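Local coordinates for protein imine reductase (Bacillus cereus, PDB 4D3F) that probably catalyses the reduction of imines to amines with NADPH as the hydride donor, at residues 22-27 with 80-85; 46-51 with 66-71; 86-91 with 107-112. One frame throughout, in Å; residues are numbered along the deposited sequence.

Contact 1 (22-27 with 80-85); sequences KSVTVI and LVILSL. With NAP (NADP nicotinamide-adenine-dinucleotide phosphate), chain C.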
loop_
_atom_site.group_PDB
_atom_site.type_symbol
_atom_site.label_atom_id
_atom_site.label_comp_id
_atom_site.label_asym_id
_atom_site.label_seq_id
_atom_site.Cartn_x
_atom_site.Cartn_y
_atom_site.Cartn_z
ATOM N N LYS B 22 36.332 -5.116 22.262
ATOM C CA LYS B 22 35.905 -6.177 21.330
ATOM C C LYS B 22 35.227 -7.337 22.067
ATOM O O LYS B 22 35.649 -8.490 21.910
ATOM C CB LYS B 22 37.150 -6.721 20.657
ATOM C CG LYS B 22 37.616 -5.740 19.615
ATOM C CD LYS B 22 36.716 -5.764 18.380
ATOM C CE LYS B 22 37.427 -5.184 17.180
ATOM N NZ LYS B 22 38.918 -5.399 17.252
ATOM N N SER B 23 34.272 -6.995 22.912
ATOM C CA SER B 23 33.655 -7.959 23.789
ATOM C C SER B 23 32.192 -7.589 23.985
ATOM O O SER B 23 31.851 -6.462 24.244
ATOM C CB SER B 23 34.400 -7.921 25.125
ATOM O OG SER B 23 34.226 -9.120 25.726
ATOM N N VAL B 24 31.288 -8.556 23.785
ATOM C CA VAL B 24 29.869 -8.234 23.795
ATOM C C VAL B 24 29.066 -9.433 24.283
ATOM O O VAL B 24 29.516 -10.561 24.103
ATOM C CB VAL B 24 29.407 -7.757 22.369
ATOM C CG1 VAL B 24 29.371 -8.873 21.366
ATOM C CG2 VAL B 24 28.050 -7.086 22.451
ATOM N N THR B 25 27.942 -9.186 24.898
ATOM C CA THR B 25 27.002 -10.218 25.289
ATOM C C THR B 25 25.768 -10.146 24.414
ATOM O O THR B 25 25.242 -9.048 24.180
ATOM C CB THR B 25 26.599 -10.047 26.726
ATOM O OG1 THR B 25 27.691 -10.431 27.590
ATOM C CG2 THR B 25 25.442 -11.042 27.044
ATOM N N VAL B 26 25.281 -11.297 23.962
ATOM C CA VAL B 26 23.977 -11.388 23.251
ATOM C C VAL B 26 23.076 -12.293 24.065
ATOM O O VAL B 26 23.433 -13.454 24.322
ATOM C CB VAL B 26 24.135 -11.983 21.859
ATOM C CG1 VAL B 26 22.732 -12.146 21.167
ATOM C CG2 VAL B 26 25.025 -11.103 20.982
ATOM N N ILE B 27 21.904 -11.792 24.428
ATOM C CA ILE B 27 20.882 -12.511 25.147
ATOM C C ILE B 27 19.685 -12.662 24.218
ATOM O O ILE B 27 19.143 -11.661 23.727
ATOM C CB ILE B 27 20.490 -11.735 26.372
ATOM C CG1 ILE B 27 21.611 -11.783 27.396
ATOM C CG2 ILE B 27 19.199 -12.329 26.977
ATOM C CD1 ILE B 27 21.342 -11.060 28.658
ATOM N N LEU B 80 28.428 -4.066 27.475
ATOM C CA LEU B 80 27.431 -3.940 26.371
ATOM C C LEU B 80 26.682 -5.281 26.229
ATOM O O LEU B 80 27.300 -6.319 25.972
ATOM C CB LEU B 80 28.091 -3.595 25.073
ATOM C CG LEU B 80 27.146 -3.356 23.897
ATOM C CD1 LEU B 80 26.240 -2.195 24.240
ATOM C CD2 LEU B 80 27.934 -3.134 22.630
ATOM N N VAL B 81 25.355 -5.216 26.330
ATOM C CA VAL B 81 24.472 -6.373 26.265
ATOM C C VAL B 81 23.449 -6.138 25.179
ATOM O O VAL B 81 22.762 -5.127 25.246
ATOM C CB VAL B 81 23.795 -6.574 27.617
ATOM C CG1 VAL B 81 22.842 -7.749 27.537
ATOM C CG2 VAL B 81 24.813 -6.782 28.733
ATOM N N ILE B 82 23.394 -6.990 24.159
ATOM C CA ILE B 82 22.399 -6.883 23.077
ATOM C C ILE B 82 21.284 -7.896 23.349
ATOM O O ILE B 82 21.576 -9.066 23.633
ATOM C CB ILE B 82 22.955 -7.240 21.732
ATOM C CG1 ILE B 82 24.264 -6.533 21.343
ATOM C CG2 ILE B 82 21.890 -7.164 20.617
ATOM C CD1 ILE B 82 24.285 -5.095 21.265
ATOM N N LEU B 83 20.050 -7.405 23.345
ATOM C CA LEU B 83 18.871 -8.256 23.580
ATOM C C LEU B 83 18.132 -8.441 22.278
ATOM O O LEU B 83 17.764 -7.464 21.642
ATOM C CB LEU B 83 17.941 -7.726 24.658
ATOM C CG LEU B 83 18.775 -7.666 25.950
ATOM C CD1 LEU B 83 19.130 -6.210 26.234
ATOM C CD2 LEU B 83 18.184 -8.231 27.170
ATOM N N SER B 84 17.822 -9.675 21.930
ATOM C CA SER B 84 16.977 -9.945 20.767
ATOM C C SER B 84 15.909 -10.969 21.217
ATOM O O SER B 84 16.064 -12.162 21.091
ATOM C CB SER B 84 17.780 -10.452 19.654
ATOM O OG SER B 84 16.978 -10.686 18.478
ATOM N N LEU B 85 14.933 -10.432 21.873
ATOM C CA LEU B 85 13.874 -11.264 22.481
ATOM C C LEU B 85 12.532 -10.989 21.816
ATOM O O LEU B 85 12.383 -10.064 21.015
ATOM C CB LEU B 85 13.798 -10.864 23.916
ATOM C CG LEU B 85 15.057 -11.064 24.752
ATOM C CD1 LEU B 85 14.853 -10.353 26.064
ATOM C CD2 LEU B 85 15.349 -12.551 24.893
HETATM P PA NAP C . 11.956 -15.253 18.509
HETATM O O1A NAP C . 11.465 -16.629 18.136
HETATM O O2A NAP C . 11.069 -14.095 18.821
HETATM O O5B NAP C . 12.782 -15.566 19.853
HETATM C C5B NAP C . 13.544 -14.541 20.416
HETATM C C4B NAP C . 14.100 -14.970 21.742
HETATM O O4B NAP C . 13.177 -14.663 22.789
HETATM C C3B NAP C . 14.538 -16.405 21.825
HETATM O O3B NAP C . 15.775 -16.331 22.530
HETATM C C2B NAP C . 13.535 -16.963 22.822
HETATM O O2B NAP C . 13.998 -18.053 23.662
HETATM C C1B NAP C . 13.273 -15.754 23.658
HETATM N N9A NAP C . 12.059 -15.858 24.462
HETATM C C8A NAP C . 10.798 -15.841 23.974
HETATM N N7A NAP C . 9.976 -15.916 25.031
HETATM C C5A NAP C . 10.720 -16.024 26.130
HETATM C C6A NAP C . 10.471 -16.205 27.538
HETATM N N6A NAP C . 9.182 -16.233 27.890
HETATM N N1A NAP C . 11.454 -16.261 28.422
HETATM C C2A NAP C . 12.759 -16.204 28.019
HETATM N N3A NAP C . 13.085 -16.075 26.702
HETATM C C4A NAP C . 12.107 -15.946 25.758
HETATM O O3 NAP C . 13.053 -14.957 17.453
HETATM P PN NAP C . 13.484 -13.791 16.427
HETATM O O1N NAP C . 12.942 -14.114 15.101
HETATM O O2N NAP C . 14.990 -13.900 16.366
HETATM O O5D NAP C . 12.928 -12.449 16.986
HETATM C C5D NAP C . 13.494 -11.562 17.992
HETATM C C4D NAP C . 13.007 -10.139 17.813
HETATM O O4D NAP C . 13.496 -9.608 16.583
HETATM C C3D NAP C . 11.467 -10.068 17.687
HETATM O O3D NAP C . 11.025 -9.016 18.558
HETATM C C2D NAP C . 11.199 -9.913 16.203
HETATM O O2D NAP C . 9.978 -9.222 15.934
HETATM C C1D NAP C . 12.415 -9.036 15.849
HETATM N N1N NAP C . 12.676 -8.981 14.446
HETATM C C2N NAP C . 12.654 -10.137 13.750
HETATM C C3N NAP C . 12.862 -10.158 12.389
HETATM C C7N NAP C . 12.868 -11.521 11.721
HETATM O O7N NAP C . 12.921 -11.493 10.537
HETATM N N7N NAP C . 13.063 -12.679 12.376
HETATM C C4N NAP C . 13.106 -8.972 11.709
HETATM C C5N NAP C . 13.158 -7.765 12.432
HETATM C C6N NAP C . 12.945 -7.766 13.823
HETATM P P2B NAP C . 14.007 -19.544 23.072
HETATM O O1X NAP C . 14.266 -20.308 24.340
HETATM O O2X NAP C . 12.578 -19.733 22.447
HETATM O O3X NAP C . 15.079 -19.592 21.979
HETATM O O HOH W 1 31.304 -4.699 26.467
#
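In I27, CG1 lies anti to the carbonyl carbon (chi1 -71°) and CD1 runs straight on from it (chi2 -180°), which carries the terminal methyl over to V81 CG1 at 3.8 Å; V81 meets it with the branch that stands anti to its own backbone N. V24 and L80 lie side by side, and V24 CG2 sits 4.0 Å from L80 CD2 while also touching I82 CG1. Between these apolar meetings, which lie on opposite faces of the sheet, the two strands run parallel, 27° apart. T25 bonds in both directions, its N to L80 O at 3.1 Å and its O to I82 N at 2.8 Å. I27 does the same two residues on, taking I82 O with its N at 2.9 Å and receiving S84 N on its O at 3.0 Å. Where the strands begin to part, a water joins S23 O to L80 N. The hydroxyl of T25 turns to N78 OD1 and A74 O, which share its single proton. Past the strand end, L85 CD2 comes within 3.7 Å of O4B of NADP. Adjacent parallel strands reached by a crossover, with the dinucleotide at their carboxyl ends, are the central switch point of the Rossmann fold.

Contact 2 (46-51 with 66-71); sequences SVTVWN and IRVSTV. With NAP (NADP nicotinamide-adenine-dinucleotide phosphate), chain C.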
loop_
_atom_site.group_PDB
_atom_site.type_symbol
_atom_site.label_atom_id
_atom_site.label_comp_id
_atom_site.label_asym_id
_atom_site.label_seq_id
_atom_site.Cartn_x
_atom_site.Cartn_y
_atom_site.Cartn_z
ATOM N N SER B 46 34.933 -11.147 21.110
ATOM C CA SER B 46 34.603 -12.178 22.117
ATOM C C SER B 46 33.077 -12.094 22.342
ATOM O O SER B 46 32.590 -11.031 22.654
ATOM C CB SER B 46 35.283 -11.817 23.408
ATOM O OG SER B 46 34.838 -12.640 24.457
ATOM N N VAL B 47 32.325 -13.145 22.063
ATOM C CA VAL B 47 30.854 -13.078 22.173
ATOM C C VAL B 47 30.381 -14.082 23.242
ATOM O O VAL B 47 30.665 -15.305 23.122
ATOM C CB VAL B 47 30.179 -13.430 20.848
ATOM C CG1 VAL B 47 28.681 -13.279 20.985
ATOM C CG2 VAL B 47 30.674 -12.537 19.751
ATOM N N THR B 48 29.725 -13.568 24.260
ATOM C CA THR B 48 29.165 -14.353 25.344
ATOM C C THR B 48 27.652 -14.424 25.033
ATOM O O THR B 48 27.021 -13.388 24.754
ATOM C CB THR B 48 29.446 -13.699 26.687
ATOM O OG1 THR B 48 30.833 -13.811 26.981
ATOM C CG2 THR B 48 28.698 -14.458 27.773
ATOM N N VAL B 49 27.073 -15.602 25.090
ATOM C CA VAL B 49 25.624 -15.777 24.770
ATOM C C VAL B 49 24.894 -16.489 25.887
ATOM O O VAL B 49 25.465 -17.311 26.653
ATOM C CB VAL B 49 25.397 -16.562 23.463
ATOM C CG1 VAL B 49 26.047 -15.837 22.317
ATOM C CG2 VAL B 49 25.930 -18.007 23.527
ATOM N N TRP B 50 23.594 -16.170 26.025
ATOM C CA TRP B 50 22.698 -16.915 26.933
ATOM C C TRP B 50 21.367 -17.009 26.155
ATOM O O TRP B 50 20.977 -16.062 25.486
ATOM C CB TRP B 50 22.465 -16.257 28.260
ATOM C CG TRP B 50 21.518 -16.960 29.141
ATOM C CD1 TRP B 50 21.815 -17.926 30.020
ATOM C CD2 TRP B 50 20.101 -16.770 29.213
ATOM N NE1 TRP B 50 20.653 -18.428 30.608
ATOM C CE2 TRP B 50 19.600 -17.696 30.140
ATOM C CE3 TRP B 50 19.208 -15.932 28.551
ATOM C CZ2 TRP B 50 18.222 -17.804 30.448
ATOM C CZ3 TRP B 50 17.829 -16.082 28.811
ATOM C CH2 TRP B 50 17.378 -16.973 29.807
ATOM N N ASN B 51 20.696 -18.128 26.352
ATOM C CA ASN B 51 19.380 -18.350 25.829
ATOM C C ASN B 51 18.625 -19.266 26.768
ATOM O O ASN B 51 19.197 -20.129 27.401
ATOM C CB ASN B 51 19.479 -18.971 24.444
ATOM C CG ASN B 51 18.152 -18.916 23.676
ATOM O OD1 ASN B 51 17.604 -19.929 23.137
ATOM N ND2 ASN B 51 17.653 -17.760 23.610
ATOM N N ILE B 66 30.935 -18.123 23.573
ATOM C CA ILE B 66 31.014 -18.584 24.953
ATOM C C ILE B 66 29.596 -18.624 25.474
ATOM O O ILE B 66 28.983 -17.583 25.742
ATOM C CB ILE B 66 31.769 -17.606 25.785
ATOM C CG1 ILE B 66 33.235 -17.476 25.212
ATOM C CG2 ILE B 66 31.820 -17.943 27.244
ATOM C CD1 ILE B 66 34.016 -18.733 25.285
ATOM N N ARG B 67 29.114 -19.820 25.704
ATOM C CA ARG B 67 27.802 -19.975 26.341
ATOM C C ARG B 67 27.918 -19.983 27.845
ATOM O O ARG B 67 28.692 -20.794 28.453
ATOM C CB ARG B 67 27.132 -21.271 25.819
ATOM C CG ARG B 67 25.825 -21.635 26.534
ATOM C CD ARG B 67 25.090 -22.835 25.949
ATOM N NE ARG B 67 26.006 -23.943 25.662
ATOM C CZ ARG B 67 25.887 -24.773 24.635
ATOM N NH1 ARG B 67 24.867 -24.716 23.781
ATOM N NH2 ARG B 67 26.813 -25.704 24.441
ATOM N N VAL B 68 27.112 -19.170 28.501
ATOM C CA VAL B 68 27.069 -19.153 29.892
ATOM C C VAL B 68 25.753 -19.852 30.347
ATOM O O VAL B 68 24.806 -19.939 29.589
ATOM C CB VAL B 68 27.183 -17.793 30.529
ATOM C CG1 VAL B 68 28.573 -17.244 30.231
ATOM C CG2 VAL B 68 26.098 -16.809 30.095
ATOM N N SER B 69 25.683 -20.252 31.594
ATOM C CA SER B 69 24.491 -21.025 32.024
ATOM C C SER B 69 23.324 -20.114 32.539
ATOM O O SER B 69 22.143 -20.426 32.327
ATOM C CB SER B 69 24.919 -22.154 32.986
ATOM O OG SER B 69 24.958 -21.605 34.226
ATOM N N THR B 70 23.614 -18.969 33.144
ATOM C CA THR B 70 22.613 -18.097 33.683
ATOM C C THR B 70 22.631 -16.672 33.095
ATOM O O THR B 70 23.660 -16.133 32.631
ATOM C CB THR B 70 22.715 -17.961 35.217
ATOM O OG1 THR B 70 23.874 -17.181 35.577
ATOM C CG2 THR B 70 22.716 -19.324 35.867
ATOM N N VAL B 71 21.483 -16.003 33.197
ATOM C CA VAL B 71 21.404 -14.603 32.807
ATOM C C VAL B 71 22.340 -13.731 33.613
ATOM O O VAL B 71 22.962 -12.776 33.091
ATOM C CB VAL B 71 19.962 -14.030 32.985
ATOM C CG1 VAL B 71 19.972 -12.569 32.560
ATOM C CG2 VAL B 71 18.989 -14.770 32.102
HETATM P PA NAP C . 11.956 -15.253 18.509
HETATM O O1A NAP C . 11.465 -16.629 18.136
HETATM O O2A NAP C . 11.069 -14.095 18.821
HETATM O O5B NAP C . 12.782 -15.566 19.853
HETATM C C5B NAP C . 13.544 -14.541 20.416
HETATM C C4B NAP C . 14.100 -14.970 21.742
HETATM O O4B NAP C . 13.177 -14.663 22.789
HETATM C C3B NAP C . 14.538 -16.405 21.825
HETATM O O3B NAP C . 15.775 -16.331 22.530
HETATM C C2B NAP C . 13.535 -16.963 22.822
HETATM O O2B NAP C . 13.998 -18.053 23.662
HETATM C C1B NAP C . 13.273 -15.754 23.658
HETATM N N9A NAP C . 12.059 -15.858 24.462
HETATM C C8A NAP C . 10.798 -15.841 23.974
HETATM N N7A NAP C . 9.976 -15.916 25.031
HETATM C C5A NAP C . 10.720 -16.024 26.130
HETATM C C6A NAP C . 10.471 -16.205 27.538
HETATM N N6A NAP C . 9.182 -16.233 27.890
HETATM N N1A NAP C . 11.454 -16.261 28.422
HETATM C C2A NAP C . 12.759 -16.204 28.019
HETATM N N3A NAP C . 13.085 -16.075 26.702
HETATM C C4A NAP C . 12.107 -15.946 25.758
HETATM O O3 NAP C . 13.053 -14.957 17.453
HETATM P PN NAP C . 13.484 -13.791 16.427
HETATM O O1N NAP C . 12.942 -14.114 15.101
HETATM O O2N NAP C . 14.990 -13.900 16.366
HETATM O O5D NAP C . 12.928 -12.449 16.986
HETATM C C5D NAP C . 13.494 -11.562 17.992
HETATM C C4D NAP C . 13.007 -10.139 17.813
HETATM O O4D NAP C . 13.496 -9.608 16.583
HETATM C C3D NAP C . 11.467 -10.068 17.687
HETATM O O3D NAP C . 11.025 -9.016 18.558
HETATM C C2D NAP C . 11.199 -9.913 16.203
HETATM O O2D NAP C . 9.978 -9.222 15.934
HETATM C C1D NAP C . 12.415 -9.036 15.849
HETATM N N1N NAP C . 12.676 -8.981 14.446
HETATM C C2N NAP C . 12.654 -10.137 13.750
HETATM C C3N NAP C . 12.862 -10.158 12.389
HETATM C C7N NAP C . 12.868 -11.521 11.721
HETATM O O7N NAP C . 12.921 -11.493 10.537
HETATM N N7N NAP C . 13.063 -12.679 12.376
HETATM C C4N NAP C . 13.106 -8.972 11.709
HETATM C C5N NAP C . 13.158 -7.765 12.432
HETATM C C6N NAP C . 12.945 -7.766 13.823
HETATM P P2B NAP C . 14.007 -19.544 23.072
HETATM O O1X NAP C . 14.266 -20.308 24.340
HETATM O O2X NAP C . 12.578 -19.733 22.447
HETATM O O3X NAP C . 15.079 -19.592 21.979
HETATM O O HOH W 2 22.364 -20.432 27.562
#
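T48 pairs with I66 and V49 with R67 in parallel bridges, held by backbone bonds from I66 N to V47 O (2.9 Å), from V49 N to I66 O (2.8 Å) and from V68 N to V49 O (3.1 Å). T48 CG2 meets V68 CG1 at 3.7 Å, the two side chains crossing at about a right angle. W50 makes the more elaborate contact. Its CG stands anti to the backbone N (chi1 177°), and the indole reaches out over the turn that leads into helix 71-77. There V71 CG2 sits squarely above the six-membered ring, 3.4 Å from its centroid and 5° off the normal, a CH-pi contact. At the ring edge NE1 gives a weak hydrogen bond to S69 O at 3.0 Å. A water ties V68 O to N51 N, and R67 turns its guanidinium group to a salt bridge with D58. N51 lies next to the phosphorylated ribose of NADP; R52, T53 and K56 also hydrogen-bond to the cofactor. Since the polar bond of the indole is weak and far from straight, its rotation is probably fixed as much by the methyl over its face as by the N-H at its edge.

Contact 3 (86-91 with 107-112); sequences TDYNVM and LVNLSS. With NAP (NADP nicotinamide-adenine-dinucleotide phosphate), chain C.
O3D of NADP, a hydroxyl of the nicotinamide ribose, is gripped from both segments: S112 N donates to it at 2.9 Å, while T86 O lies 2.7 Å from it and L85 O is also close, so two carbonyls compete for its single proton. This is the cofactor-facing end of a Rossmann beta-alpha-beta unit, in which strand 80-83 leads through helix 88-95 to strand 106-109. The grip continues on either segment. S112 OG shares a hydrogen bond with NADP O2D at 3.0 Å, in which either hydroxyl could be the donor, and T86 OG1 donates to the phosphate oxygen O2A at 2.9 Å. V90 adds an apolar touch, its CG1 lying over a face of the adenine, 3.3 Å from C4A. S112 also packs on H261 of the second subunit, which places the site beside the dimer partner.

The helix starts at D87, the N-cap. With CG placed between the backbone N and the carbonyl carbon (chi1 61°), its OD1 turns back to accept from V90 N at 3.1 Å. Y88 N is held separately, by D113. Deeper in, the flat groups meet face to face: the Y88 ring stacks on the N109 amide, their planes 22° apart, with Y88 CZ 3.6 Å from N109 CG, and the sulfur of M91 comes close to the end of the N109 side chain. S111 stands beside this stack with its hydroxyl bonded to L85 N, and a water bonded to that hydroxyl also gives a weak bond to D87 O. Beyond the stack the phenol end of Y88 meets a second water, which lies 2.6 Å from Y88 OH and also reaches the backbone oxygens of N109 and S111.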
loop_
_atom_site.group_PDB
_atom_site.type_symbol
_atom_site.label_atom_id
_atom_site.label_comp_id
_atom_site.label_asym_id
_atom_site.label_seq_id
_atom_site.Cartn_x
_atom_site.Cartn_y
_atom_site.Cartn_z
ATOM N N THR B 86 11.534 -11.804 22.148
ATOM C CA THR B 86 10.273 -11.634 21.431
ATOM C C THR B 86 9.658 -10.209 21.558
ATOM O O THR B 86 9.260 -9.608 20.520
ATOM C CB THR B 86 9.294 -12.764 21.767
ATOM O OG1 THR B 86 9.943 -14.003 21.452
ATOM C CG2 THR B 86 8.029 -12.591 20.932
ATOM N N ASP B 87 9.610 -9.709 22.779
ATOM C CA ASP B 87 9.066 -8.419 23.124
ATOM C C ASP B 87 9.538 -8.026 24.500
ATOM O O ASP B 87 10.271 -8.783 25.155
ATOM C CB ASP B 87 7.528 -8.506 23.099
ATOM C CG ASP B 87 6.978 -9.506 24.091
ATOM O OD1 ASP B 87 7.572 -9.783 25.168
ATOM O OD2 ASP B 87 5.893 -10.013 23.802
ATOM N N TYR B 88 9.074 -6.879 24.986
ATOM C CA TYR B 88 9.555 -6.318 26.206
ATOM C C TYR B 88 9.097 -7.064 27.447
ATOM O O TYR B 88 9.778 -7.078 28.451
ATOM C CB TYR B 88 9.226 -4.845 26.321
ATOM C CG TYR B 88 10.238 -3.981 25.602
ATOM C CD1 TYR B 88 10.250 -3.882 24.264
ATOM C CD2 TYR B 88 11.222 -3.360 26.261
ATOM C CE1 TYR B 88 11.177 -3.108 23.572
ATOM C CE2 TYR B 88 12.215 -2.593 25.574
ATOM C CZ TYR B 88 12.147 -2.412 24.227
ATOM O OH TYR B 88 13.123 -1.694 23.457
ATOM N N ASN B 89 7.938 -7.705 27.388
ATOM C CA ASN B 89 7.546 -8.534 28.552
ATOM C C ASN B 89 8.566 -9.637 28.868
ATOM O O ASN B 89 8.780 -9.930 30.058
ATOM C CB ASN B 89 6.189 -9.176 28.354
ATOM C CG ASN B 89 5.087 -8.178 28.530
ATOM O OD1 ASN B 89 5.283 -7.099 29.122
ATOM N ND2 ASN B 89 3.933 -8.500 28.009
ATOM N N VAL B 90 9.156 -10.201 27.825
ATOM C CA VAL B 90 10.186 -11.223 27.984
ATOM C C VAL B 90 11.356 -10.589 28.724
ATOM O O VAL B 90 11.951 -11.201 29.603
ATOM C CB VAL B 90 10.686 -11.805 26.622
ATOM C CG1 VAL B 90 11.807 -12.832 26.805
ATOM C CG2 VAL B 90 9.564 -12.444 25.839
ATOM N N MET B 91 11.731 -9.390 28.330
ATOM C CA MET B 91 12.839 -8.714 28.996
ATOM C C MET B 91 12.589 -8.638 30.488
ATOM O O MET B 91 13.501 -8.950 31.288
ATOM C CB MET B 91 13.102 -7.350 28.399
ATOM C CG MET B 91 14.168 -6.583 29.145
ATOM S SD MET B 91 14.202 -4.814 29.023
ATOM C CE MET B 91 12.994 -4.394 30.249
ATOM N N LEU B 107 22.197 -1.698 27.831
ATOM C CA LEU B 107 21.353 -2.716 27.202
ATOM C C LEU B 107 20.793 -2.130 25.882
ATOM O O LEU B 107 20.179 -1.067 25.889
ATOM C CB LEU B 107 20.213 -3.124 28.096
ATOM C CG LEU B 107 20.517 -4.229 29.135
ATOM C CD1 LEU B 107 21.555 -3.731 30.092
ATOM C CD2 LEU B 107 19.248 -4.726 29.800
ATOM N N VAL B 108 21.086 -2.801 24.787
ATOM C CA VAL B 108 20.610 -2.388 23.469
ATOM C C VAL B 108 19.495 -3.397 23.109
ATOM O O VAL B 108 19.739 -4.597 22.894
ATOM C CB VAL B 108 21.669 -2.464 22.444
ATOM C CG1 VAL B 108 21.130 -2.041 21.087
ATOM C CG2 VAL B 108 22.854 -1.587 22.820
ATOM N N ASN B 109 18.263 -2.907 23.139
ATOM C CA ASN B 109 17.130 -3.775 22.966
ATOM C C ASN B 109 16.614 -3.721 21.562
ATOM O O ASN B 109 16.117 -2.694 21.144
ATOM C CB ASN B 109 16.063 -3.405 23.967
ATOM C CG ASN B 109 15.062 -4.535 24.166
ATOM O OD1 ASN B 109 14.665 -4.829 25.301
ATOM N ND2 ASN B 109 14.802 -5.276 23.129
ATOM N N LEU B 110 16.803 -4.814 20.854
ATOM C CA LEU B 110 16.448 -4.948 19.433
ATOM C C LEU B 110 15.122 -5.729 19.201
ATOM O O LEU B 110 14.841 -6.121 18.085
ATOM C CB LEU B 110 17.542 -5.587 18.676
ATOM C CG LEU B 110 18.910 -4.858 18.819
ATOM C CD1 LEU B 110 19.995 -5.613 18.091
ATOM C CD2 LEU B 110 18.852 -3.410 18.347
ATOM N N SER B 111 14.343 -5.783 20.234
ATOM C CA SER B 111 13.046 -6.477 20.263
ATOM C C SER B 111 11.960 -5.560 19.654
ATOM O O SER B 111 11.944 -4.353 19.950
ATOM C CB SER B 111 12.719 -6.855 21.677
ATOM O OG SER B 111 13.838 -7.645 22.222
ATOM N N SER B 112 11.027 -6.153 18.884
ATOM C CA SER B 112 9.871 -5.413 18.334
ATOM C C SER B 112 8.830 -5.236 19.404
ATOM O O SER B 112 8.422 -6.183 20.036
ATOM C CB SER B 112 9.230 -6.205 17.149
ATOM O OG SER B 112 10.134 -6.197 16.089
HETATM P PA NAP C . 11.956 -15.253 18.509
HETATM O O1A NAP C . 11.465 -16.629 18.136
HETATM O O2A NAP C . 11.069 -14.095 18.821
HETATM O O5B NAP C . 12.782 -15.566 19.853
HETATM C C5B NAP C . 13.544 -14.541 20.416
HETATM C C4B NAP C . 14.100 -14.970 21.742
HETATM O O4B NAP C . 13.177 -14.663 22.789
HETATM C C3B NAP C . 14.538 -16.405 21.825
HETATM O O3B NAP C . 15.775 -16.331 22.530
HETATM C C2B NAP C . 13.535 -16.963 22.822
HETATM O O2B NAP C . 13.998 -18.053 23.662
HETATM C C1B NAP C . 13.273 -15.754 23.658
HETATM N N9A NAP C . 12.059 -15.858 24.462
HETATM C C8A NAP C . 10.798 -15.841 23.974
HETATM N N7A NAP C . 9.976 -15.916 25.031
HETATM C C5A NAP C . 10.720 -16.024 26.130
HETATM C C6A NAP C . 10.471 -16.205 27.538
HETATM N N6A NAP C . 9.182 -16.233 27.890
HETATM N N1A NAP C . 11.454 -16.261 28.422
HETATM C C2A NAP C . 12.759 -16.204 28.019
HETATM N N3A NAP C . 13.085 -16.075 26.702
HETATM C C4A NAP C . 12.107 -15.946 25.758
HETATM O O3 NAP C . 13.053 -14.957 17.453
HETATM P PN NAP C . 13.484 -13.791 16.427
HETATM O O1N NAP C . 12.942 -14.114 15.101
HETATM O O2N NAP C . 14.990 -13.900 16.366
HETATM O O5D NAP C . 12.928 -12.449 16.986
HETATM C C5D NAP C . 13.494 -11.562 17.992
HETATM C C4D NAP C . 13.007 -10.139 17.813
HETATM O O4D NAP C . 13.496 -9.608 16.583
HETATM C C3D NAP C . 11.467 -10.068 17.687
HETATM O O3D NAP C . 11.025 -9.016 18.558
HETATM C C2D NAP C . 11.199 -9.913 16.203
HETATM O O2D NAP C . 9.978 -9.222 15.934
HETATM C C1D NAP C . 12.415 -9.036 15.849
HETATM N N1N NAP C . 12.676 -8.981 14.446
HETATM C C2N NAP C . 12.654 -10.137 13.750
HETATM C C3N NAP C . 12.862 -10.158 12.389
HETATM C C7N NAP C . 12.868 -11.521 11.721
HETATM O O7N NAP C . 12.921 -11.493 10.537
HETATM N N7N NAP C . 13.063 -12.679 12.376
HETATM C C4N NAP C . 13.106 -8.972 11.709
HETATM C C5N NAP C . 13.158 -7.765 12.432
HETATM C C6N NAP C . 12.945 -7.766 13.823
HETATM P P2B NAP C . 14.007 -19.544 23.072
HETATM O O1X NAP C . 14.266 -20.308 24.340
HETATM O O2X NAP C . 12.578 -19.733 22.447
HETATM O O3X NAP C . 15.079 -19.592 21.979
HETATM O O HOH W 3 12.996 -7.371 25.012
HETATM O O HOH W 4 13.316 -2.340 20.901
#

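The three contacts sample the parallel part of one mixed sheet from its middle to its edge. Contact 1 is buried and joins neighbouring central strands by backbone bonds and aliphatic packing. Contact 2, next to it through strand 23-27, adds strand 66-67, outermost in this chain on that side; partly buried, it brings an indole and a water to the backbone pairing, while R67 pairs with D58 outside. Contact 3 lies on the other flank; also buried, it sets a helix start against a strand end and relies on stacking, waters and the cofactor instead of strand pairing. Contacts 2 and 3 do not touch, their centres about 17 Å apart, yet all three border NADP.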